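Local coordinates for protein beta-galactosidase (Trichoderma reesei, PDB 3OG2) that probably hydrolyses terminal non-reducing beta-D-galactose residues from beta-D-galactosides, as a glycosylated member of glycoside hydrolase family 35, at residues G587-R591 / V602-N607; P611-I617 / G639-P645; A737-S741 / S751-F755. All blocks are in the same frame, centred on the assembly; numbering follows the deposited sequence.

Contact 1: G587-R591 / V602-N607; sequences GYLIR and VQADFN. With NAG (2-acetamido-2-deoxy-beta-D-glucopyranose), chain B.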
# COMPACT_ATOMS: atom_id res chain seq x y z
N GLY A 587 -5.54 -5.45 23.81
CA GLY A 587 -5.90 -4.31 22.97
C GLY A 587 -5.80 -4.65 21.50
O GLY A 587 -4.95 -5.43 21.06
N TYR A 588 -6.67 -4.01 20.70
CA TYR A 588 -6.61 -4.12 19.25
C TYR A 588 -5.45 -3.33 18.66
O TYR A 588 -4.89 -3.70 17.62
CB TYR A 588 -7.92 -3.62 18.72
CG TYR A 588 -8.07 -3.37 17.24
CD1 TYR A 588 -8.31 -4.36 16.30
CD2 TYR A 588 -7.99 -2.04 16.80
CE1 TYR A 588 -8.46 -4.10 14.95
CE2 TYR A 588 -8.16 -1.74 15.45
CZ TYR A 588 -8.38 -2.78 14.55
OH TYR A 588 -8.55 -2.47 13.22
N LEU A 589 -5.07 -2.24 19.35
CA LEU A 589 -3.93 -1.44 18.96
C LEU A 589 -3.45 -0.67 20.20
O LEU A 589 -4.29 -0.07 20.88
CB LEU A 589 -4.30 -0.42 17.87
CG LEU A 589 -3.19 0.54 17.43
CD1 LEU A 589 -1.98 -0.21 16.83
CD2 LEU A 589 -3.75 1.50 16.37
N ILE A 590 -2.15 -0.67 20.46
CA ILE A 590 -1.58 0.33 21.36
C ILE A 590 -0.79 1.31 20.52
O ILE A 590 0.13 0.91 19.82
CB ILE A 590 -0.68 -0.32 22.43
CG1 ILE A 590 -1.48 -1.34 23.23
CG2 ILE A 590 -0.01 0.75 23.26
CD1 ILE A 590 -2.60 -0.75 24.10
N ARG A 591 -1.25 2.56 20.53
CA ARG A 591 -0.66 3.58 19.70
C ARG A 591 0.55 4.20 20.35
O ARG A 591 1.54 4.45 19.64
CB ARG A 591 -1.68 4.71 19.41
CG ARG A 591 -2.85 4.21 18.56
CD ARG A 591 -3.90 5.38 18.45
NE ARG A 591 -4.99 4.87 17.62
CZ ARG A 591 -4.98 4.85 16.30
NH1 ARG A 591 -4.00 5.38 15.58
NH2 ARG A 591 -6.02 4.30 15.69
N VAL A 602 -1.81 5.94 28.22
CA VAL A 602 -1.78 5.03 27.09
C VAL A 602 -2.84 5.49 26.07
O VAL A 602 -3.98 5.74 26.48
CB VAL A 602 -2.10 3.61 27.58
CG1 VAL A 602 -2.01 2.63 26.41
CG2 VAL A 602 -1.18 3.19 28.73
N GLN A 603 -2.46 5.52 24.81
CA GLN A 603 -3.45 5.68 23.76
C GLN A 603 -3.67 4.33 23.09
O GLN A 603 -2.67 3.73 22.67
CB GLN A 603 -2.96 6.73 22.74
CG GLN A 603 -2.84 8.13 23.36
CD GLN A 603 -4.15 8.71 23.87
OE1 GLN A 603 -4.21 9.13 25.05
NE2 GLN A 603 -5.18 8.77 23.02
N ALA A 604 -4.91 3.90 22.99
CA ALA A 604 -5.21 2.53 22.57
C ALA A 604 -6.52 2.48 21.78
O ALA A 604 -7.36 3.36 21.99
CB ALA A 604 -5.35 1.66 23.79
N ASP A 605 -6.65 1.46 20.95
CA ASP A 605 -7.92 1.19 20.30
C ASP A 605 -8.41 -0.19 20.73
O ASP A 605 -7.61 -1.10 20.94
CB ASP A 605 -7.85 1.20 18.77
CG ASP A 605 -7.61 2.59 18.21
OD1 ASP A 605 -7.03 3.47 18.87
OD2 ASP A 605 -8.05 2.83 17.02
N PHE A 606 -9.73 -0.31 20.85
CA PHE A 606 -10.35 -1.54 21.25
C PHE A 606 -11.49 -1.92 20.29
O PHE A 606 -12.41 -1.14 20.04
CB PHE A 606 -10.98 -1.37 22.65
CG PHE A 606 -9.95 -0.95 23.67
CD1 PHE A 606 -9.09 -1.90 24.22
CD2 PHE A 606 -9.87 0.38 24.08
CE1 PHE A 606 -8.14 -1.55 25.17
CE2 PHE A 606 -8.91 0.72 25.03
CZ PHE A 606 -8.05 -0.22 25.57
N ASN A 607 -11.41 -3.11 19.70
CA ASN A 607 -12.51 -3.53 18.82
C ASN A 607 -13.37 -4.60 19.51
O ASN A 607 -14.47 -4.89 19.01
CB ASN A 607 -12.04 -4.05 17.46
CG ASN A 607 -11.29 -5.38 17.55
OD1 ASN A 607 -10.68 -5.70 18.58
ND2 ASN A 607 -11.37 -6.14 16.47
C1 NAG B . -10.86 -7.47 16.52
C2 NAG B . -11.58 -8.28 15.41
C3 NAG B . -11.02 -9.70 15.36
C4 NAG B . -9.47 -9.60 15.12
C5 NAG B . -8.85 -8.68 16.20
C6 NAG B . -7.38 -8.41 15.88
C7 NAG B . -13.91 -7.55 15.28
C8 NAG B . -15.31 -7.81 15.75
N2 NAG B . -12.98 -8.39 15.76
O3 NAG B . -11.59 -10.34 14.21
O4 NAG B . -8.93 -10.90 15.34
O5 NAG B . -9.49 -7.41 16.10
O6 NAG B . -6.82 -7.78 17.03
O7 NAG B . -13.59 -6.56 14.60
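The open end of a beta hairpin, strands 589-596 and 599-605, carries a classic beta bulge here. Axes of the short strands 589-591 and 602-605 approach to 4.6 Å and run antiparallel at 147°. Asp605 N donates to Leu589 O (2.8 Å, 165°) and Leu589 N to Asp605 O (3.2 Å), while Tyr588 N adds a weak bond to the same Asp605 O (3.1 Å, 127°). Two consecutive residues thus face a single partner, which defines the bulge. Further along, Arg591 N bonds Gln603 O at 2.8 Å.

Asp605 has the most surface covered, 103 Å²: Tyr588 and Leu589 lie against it, and its carboxylate meets the edge of the Arg591 guanidinium, near the guanidinium plane. Arg591 NE meets Asp605 OD1 and Arg591 NH2 meets Asp605 OD2, each at 2.8 Å and 166°, so the salt bridge is bidentate and nearly linear. Both partners also bind outside the hairpin: Arg591 reaches Asp60 and His63 of helix 58-66 in the barrel domain, and Asp605 is held by Thr983 and the backbone of Gly984. On the opposite face of the sheet, Ile590 CD1 packs on Ala604 CB (3.7 Å) and Val602 CG1 (4.1 Å).

Tyr588, with 85 Å² covered, closes the loop end. Its hydroxyl bonds the backbone N of Ile354, and Asn607 CB makes a CH-pi contact 4.2 Å from its ring centroid, 24° off the normal. Asn607 is glycosylated: ND2 is joined to NAG C1 at 1.4 Å, and the sugar's O5 lies 3.3 Å from Tyr588 CD1, at the ring edge.

Contact 2: P611-I617 / G639-P645; sequences PLEIIGI and GDWIAHP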
# COMPACT_ATOMS: atom_id res chain seq x y z
N PRO A 611 -9.18 -6.85 29.01
CA PRO A 611 -8.40 -6.13 29.99
C PRO A 611 -7.13 -5.63 29.34
O PRO A 611 -6.77 -6.00 28.22
CB PRO A 611 -8.02 -7.18 31.06
CG PRO A 611 -8.30 -8.49 30.42
CD PRO A 611 -9.09 -8.32 29.19
N LEU A 612 -6.41 -4.79 30.04
CA LEU A 612 -5.06 -4.38 29.64
C LEU A 612 -4.15 -4.73 30.81
O LEU A 612 -4.43 -4.34 31.93
CB LEU A 612 -4.90 -2.87 29.43
CG LEU A 612 -5.42 -2.23 28.18
CD1 LEU A 612 -5.01 -0.76 28.20
CD2 LEU A 612 -4.91 -2.97 26.93
N GLU A 613 -3.06 -5.42 30.50
CA GLU A 613 -2.05 -5.73 31.50
C GLU A 613 -0.77 -4.98 31.12
O GLU A 613 -0.31 -5.07 30.00
CB GLU A 613 -1.78 -7.23 31.56
CG GLU A 613 -0.65 -7.62 32.53
CD GLU A 613 -0.39 -9.12 32.40
OE1 GLU A 613 -0.32 -9.68 31.27
OE2 GLU A 613 -0.20 -9.82 33.44
N ILE A 614 -0.28 -4.19 32.05
CA ILE A 614 0.89 -3.34 31.82
C ILE A 614 2.08 -3.91 32.55
O ILE A 614 1.99 -4.12 33.77
CB ILE A 614 0.62 -1.92 32.36
CG1 ILE A 614 -0.78 -1.47 32.07
CG2 ILE A 614 1.67 -0.97 31.80
CD1 ILE A 614 -1.12 -1.10 30.69
N ILE A 615 3.12 -4.19 31.81
CA ILE A 615 4.32 -4.86 32.36
C ILE A 615 5.50 -3.94 32.24
O ILE A 615 5.78 -3.45 31.12
CB ILE A 615 4.53 -6.19 31.61
CG1 ILE A 615 3.33 -7.14 31.79
CG2 ILE A 615 5.84 -6.86 32.00
CD1 ILE A 615 3.26 -8.23 30.73
N GLY A 616 6.18 -3.67 33.34
CA GLY A 616 7.34 -2.78 33.32
C GLY A 616 6.95 -1.37 33.64
O GLY A 616 7.13 -0.45 32.84
N ILE A 617 6.39 -1.12 34.80
CA ILE A 617 5.99 0.23 35.19
C ILE A 617 7.19 1.12 35.47
O ILE A 617 7.97 0.71 36.30
CB ILE A 617 5.11 0.09 36.47
CG1 ILE A 617 3.99 -0.95 36.32
CG2 ILE A 617 4.63 1.48 36.85
CD1 ILE A 617 3.15 -0.75 35.12
N GLY A 639 4.24 -7.02 40.18
CA GLY A 639 4.20 -5.55 39.99
C GLY A 639 3.60 -5.19 38.64
O GLY A 639 3.76 -4.03 38.21
N ASP A 640 2.91 -6.10 37.95
CA ASP A 640 2.23 -5.71 36.70
C ASP A 640 0.88 -5.11 37.08
O ASP A 640 0.31 -5.42 38.14
CB ASP A 640 2.04 -6.93 35.81
CG ASP A 640 3.36 -7.57 35.45
OD1 ASP A 640 4.37 -6.84 35.33
OD2 ASP A 640 3.47 -8.78 35.23
N TRP A 641 0.37 -4.26 36.23
CA TRP A 641 -0.92 -3.64 36.48
C TRP A 641 -1.97 -4.27 35.59
O TRP A 641 -1.74 -4.39 34.37
CB TRP A 641 -0.85 -2.16 36.20
CG TRP A 641 -0.04 -1.37 37.17
CD1 TRP A 641 0.64 -1.81 38.26
CD2 TRP A 641 0.16 0.04 37.08
NE1 TRP A 641 1.25 -0.74 38.85
CE2 TRP A 641 0.99 0.42 38.17
CE3 TRP A 641 -0.28 1.02 36.17
CZ2 TRP A 641 1.37 1.75 38.38
CZ3 TRP A 641 0.12 2.34 36.41
CH2 TRP A 641 0.92 2.68 37.48
N ILE A 642 -3.14 -4.63 36.14
CA ILE A 642 -4.21 -5.17 35.31
C ILE A 642 -5.39 -4.20 35.42
O ILE A 642 -5.94 -3.99 36.52
CB ILE A 642 -4.63 -6.58 35.69
CG1 ILE A 642 -3.40 -7.51 35.63
CG2 ILE A 642 -5.73 -7.07 34.77
CD1 ILE A 642 -3.22 -8.16 36.99
N ALA A 643 -5.73 -3.63 34.29
CA ALA A 643 -6.77 -2.59 34.23
C ALA A 643 -7.92 -3.02 33.34
O ALA A 643 -7.76 -3.88 32.45
CB ALA A 643 -6.12 -1.28 33.80
N HIS A 644 -9.06 -2.39 33.58
CA HIS A 644 -10.27 -2.76 32.84
C HIS A 644 -10.92 -1.51 32.28
O HIS A 644 -11.95 -1.06 32.81
CB HIS A 644 -11.25 -3.47 33.82
CG HIS A 644 -10.58 -4.67 34.41
ND1 HIS A 644 -10.52 -5.89 33.72
CD2 HIS A 644 -9.90 -4.88 35.55
CE1 HIS A 644 -9.85 -6.78 34.42
NE2 HIS A 644 -9.47 -6.20 35.55
N PRO A 645 -10.33 -0.91 31.27
CA PRO A 645 -10.93 0.30 30.68
C PRO A 645 -12.33 0.00 30.18
O PRO A 645 -12.71 -1.10 29.72
CB PRO A 645 -10.00 0.66 29.52
CG PRO A 645 -9.20 -0.57 29.27
CD PRO A 645 -9.12 -1.34 30.56
O HOH W 1 5.80 -4.16 36.11
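Strands 612-615 and 641-643 are adjacent antiparallel strands of the mixed sheet in domain 3, with short axes 4.7 Å apart at 161°. Two hydrogen-bonded pairs set the register: Leu612 N to Ala643 O (2.9 Å) with Ala643 N to Leu612 O (2.8 Å), and Ile614 N to Trp641 O (2.7 Å) with Trp641 N to Ile614 O (2.9 Å). All four angles are 164° or wider.

On the face bearing Leu612, Ile614, Trp641 and Ala643, rotamers bring apolar groups together. Trp641 takes chi1 m with chi2 at 0°, and Ile617, m at both chi angles, folds onto it: Ile617 CG1 sits 3.8 Å from the centroid of the five-membered ring, only 11° off its normal, and Ile617 CG2 is 3.6 Å from Trp641 CZ2. Tyr633 also stacks on this indole. Leu612, in the mt rotamer, brings CG to 4.3 Å from Pro645 CG.

The other face holds the non-hydrogen-bonded pair Glu613 and Ile642. Glu613 is extended (chi1 and chi2 both t), its CG 4.1 Å from Ile642 CG1, whereas Ile642 has chi2 between wells at 123°. Asp640, chi1 m, turns its carboxylate so that a water links its OD1 (3.1 Å) to Gly616 N (2.8 Å) and Gly639 O (2.9 Å), bridging the end of the pair where backbone bonding has ceased.

Glu613 OE2 and Asp640 OD2 are 4.2 Å apart, a like-charge proximity. Arg537 pairs with Glu613, while Lys480 and the Tyr548 hydroxyl engage Asp640; the clustered acids are therefore compensated, and their charges link this sheet to the adjoining domain 2.

Contact 3: A737-S741 / S751-F755; sequences AFASS and SFTGF. With BMA (beta-D-mannopyranose), chain C; MAN (alpha-D-mannopyranose), chain D; MAN (alpha-D-mannopyranose), chain E.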
# COMPACT_ATOMS: atom_id res chain seq x y z
N ALA A 737 -9.96 -3.20 -19.86
CA ALA A 737 -11.30 -3.08 -19.25
C ALA A 737 -12.00 -1.78 -19.60
O ALA A 737 -12.98 -1.44 -18.93
CB ALA A 737 -11.27 -3.30 -17.72
N PHE A 738 -11.56 -1.08 -20.64
CA PHE A 738 -12.28 0.12 -21.09
C PHE A 738 -13.55 -0.32 -21.82
O PHE A 738 -13.79 -1.51 -22.07
CB PHE A 738 -11.43 1.00 -22.02
CG PHE A 738 -11.46 0.60 -23.49
CD1 PHE A 738 -10.95 -0.63 -23.95
CD2 PHE A 738 -12.05 1.47 -24.43
CE1 PHE A 738 -11.02 -0.96 -25.29
CE2 PHE A 738 -12.09 1.14 -25.78
CZ PHE A 738 -11.60 -0.08 -26.20
N ALA A 739 -14.37 0.68 -22.16
CA ALA A 739 -15.51 0.45 -23.06
C ALA A 739 -15.67 1.68 -23.94
O ALA A 739 -15.12 2.76 -23.65
CB ALA A 739 -16.82 0.30 -22.28
N SER A 740 -16.46 1.55 -24.98
CA SER A 740 -16.76 2.70 -25.83
C SER A 740 -18.19 2.57 -26.36
O SER A 740 -18.67 1.43 -26.54
CB SER A 740 -15.74 2.85 -26.94
OG SER A 740 -15.58 1.72 -27.78
N SER A 741 -18.85 3.66 -26.60
CA SER A 741 -20.22 3.67 -27.10
C SER A 741 -20.32 4.70 -28.23
O SER A 741 -19.64 5.74 -28.18
CB SER A 741 -21.19 4.07 -25.99
OG SER A 741 -21.19 3.09 -24.96
N SER A 751 -22.11 -0.42 -28.74
CA SER A 751 -21.05 -0.30 -27.76
C SER A 751 -20.07 -1.47 -27.88
O SER A 751 -20.49 -2.62 -28.17
CB SER A 751 -21.60 -0.38 -26.31
OG SER A 751 -22.33 0.80 -26.04
N PHE A 752 -18.81 -1.16 -27.62
CA PHE A 752 -17.87 -2.21 -27.22
C PHE A 752 -17.97 -2.32 -25.71
O PHE A 752 -17.61 -1.35 -25.01
CB PHE A 752 -16.45 -1.83 -27.65
CG PHE A 752 -15.47 -2.84 -27.10
CD1 PHE A 752 -15.47 -4.16 -27.55
CD2 PHE A 752 -14.58 -2.47 -26.13
CE1 PHE A 752 -14.57 -5.08 -27.04
CE2 PHE A 752 -13.66 -3.38 -25.60
CZ PHE A 752 -13.66 -4.69 -26.08
N THR A 753 -18.50 -3.45 -25.22
CA THR A 753 -18.81 -3.45 -23.79
C THR A 753 -17.64 -3.83 -22.87
O THR A 753 -17.73 -3.68 -21.65
CB THR A 753 -20.01 -4.38 -23.51
OG1 THR A 753 -19.72 -5.66 -24.07
CG2 THR A 753 -21.23 -3.82 -24.23
N GLY A 754 -16.54 -4.29 -23.45
CA GLY A 754 -15.29 -4.41 -22.71
C GLY A 754 -15.12 -5.76 -22.05
O GLY A 754 -16.05 -6.53 -21.77
N PHE A 755 -13.87 -6.10 -21.76
CA PHE A 755 -13.54 -7.26 -20.95
C PHE A 755 -12.12 -7.09 -20.41
O PHE A 755 -11.37 -6.24 -20.86
CB PHE A 755 -13.75 -8.57 -21.68
CG PHE A 755 -13.10 -8.76 -23.03
CD1 PHE A 755 -13.73 -8.32 -24.19
CD2 PHE A 755 -11.85 -9.42 -23.12
CE1 PHE A 755 -13.12 -8.54 -25.42
CE2 PHE A 755 -11.24 -9.66 -24.36
CZ PHE A 755 -11.90 -9.24 -25.51
C1 BMA C . -13.85 -13.15 -17.94
C2 BMA C . -12.82 -14.27 -17.83
C3 BMA C . -11.62 -13.82 -18.67
C4 BMA C . -12.04 -13.42 -20.09
C5 BMA C . -13.22 -12.41 -20.07
C6 BMA C . -13.79 -12.24 -21.49
O2 BMA C . -13.41 -15.47 -18.38
O3 BMA C . -10.59 -14.80 -18.82
O4 BMA C . -10.92 -12.72 -20.71
O5 BMA C . -14.28 -13.02 -19.30
O6 BMA C . -14.12 -13.57 -21.97
C1 MAN D . -14.69 -13.32 -23.45
C2 MAN D . -15.13 -14.76 -23.76
C3 MAN D . -13.97 -15.75 -23.79
C4 MAN D . -12.81 -15.24 -24.67
C5 MAN D . -12.41 -13.85 -24.15
C6 MAN D . -11.20 -13.31 -24.91
O2 MAN D . -15.72 -14.74 -25.04
O3 MAN D . -14.35 -17.00 -24.37
O4 MAN D . -11.74 -16.17 -24.69
O5 MAN D . -13.56 -13.01 -24.25
O6 MAN D . -11.52 -13.12 -26.29
C1 MAN E . -10.39 -10.22 -29.56
C2 MAN E . -9.45 -9.74 -30.67
C3 MAN E . -8.06 -10.33 -30.33
C4 MAN E . -7.58 -9.58 -29.07
C5 MAN E . -8.58 -9.77 -27.95
C6 MAN E . -8.33 -8.76 -26.82
O2 MAN E . -9.30 -8.32 -30.53
O3 MAN E . -7.16 -9.95 -31.36
O4 MAN E . -6.30 -10.06 -28.69
O5 MAN E . -9.94 -9.70 -28.32
O6 MAN E . -8.34 -7.44 -27.38
O HOH W 2 -12.24 -3.77 -22.46
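Ser751 opens the second segment opposite Ser741, in a non-hydrogen-bonded antiparallel pair of the hairpin 740-744/747-752. With CA atoms 4.1 Å apart, Ser741 OG donates to Ser751 OG at 2.8 Å, and Ser751 OG also bonds Leu963 O. Phe752 then forms the hydrogen-bonded pair with Ser740: Phe752 N to Ser740 O is 2.8 Å and Ser740 N to Phe752 O 3.1 Å. Its ring meets that of Phe738 obliquely, centroids 5.3 Å apart and planes at 37°.

Beyond Phe752 the regular strand pairing stops, but the backbones stay close, Ala739 CA and Gly754 CA being 4.9 Å apart. Gly754 CA lies 3.3 Å from Phe738 O, and a CB there would clash with that oxygen. At Phe755 a water links the two backbones, accepting from Phe755 N (2.9 Å) and donating to Phe738 O (2.8 Å), beside a weak bond from Ala737 N to Phe755 O (3.5 Å). The Phe755 ring faces the protein's own glycan, with Phe755 CE2 3.7 Å from C6 of mannose D.

Strand 747-752 is outermost in its five-strand sheet, followed by 740-744 and 775-782; Phe738 and Phe752 both pack on Ala761 of strand 760-767, and Ser741 meets Trp961 of strand 953-962.

In the fold
From the N terminus, the three contacts follow in series, none nesting or crossing. Contact 1 closes a ten-residue hairpin excursion at one edge of the domain 3 sheet. The chain then leaves strand 599-605 for 612-615, and contact 2 closes a 21-residue loop containing strands 623-626 and 629-635, which lie between the two contacts in the sheet order. Their centres are 13 Å apart, and they touch directly: Phe606 CZ is 3.9 Å from Pro645 CG. Contact 3 closes a nine-residue hairpin in a later all-beta domain, beyond the chain's centre, its own centre about 47 Å from that of contact 1 and 59 Å from that of contact 2.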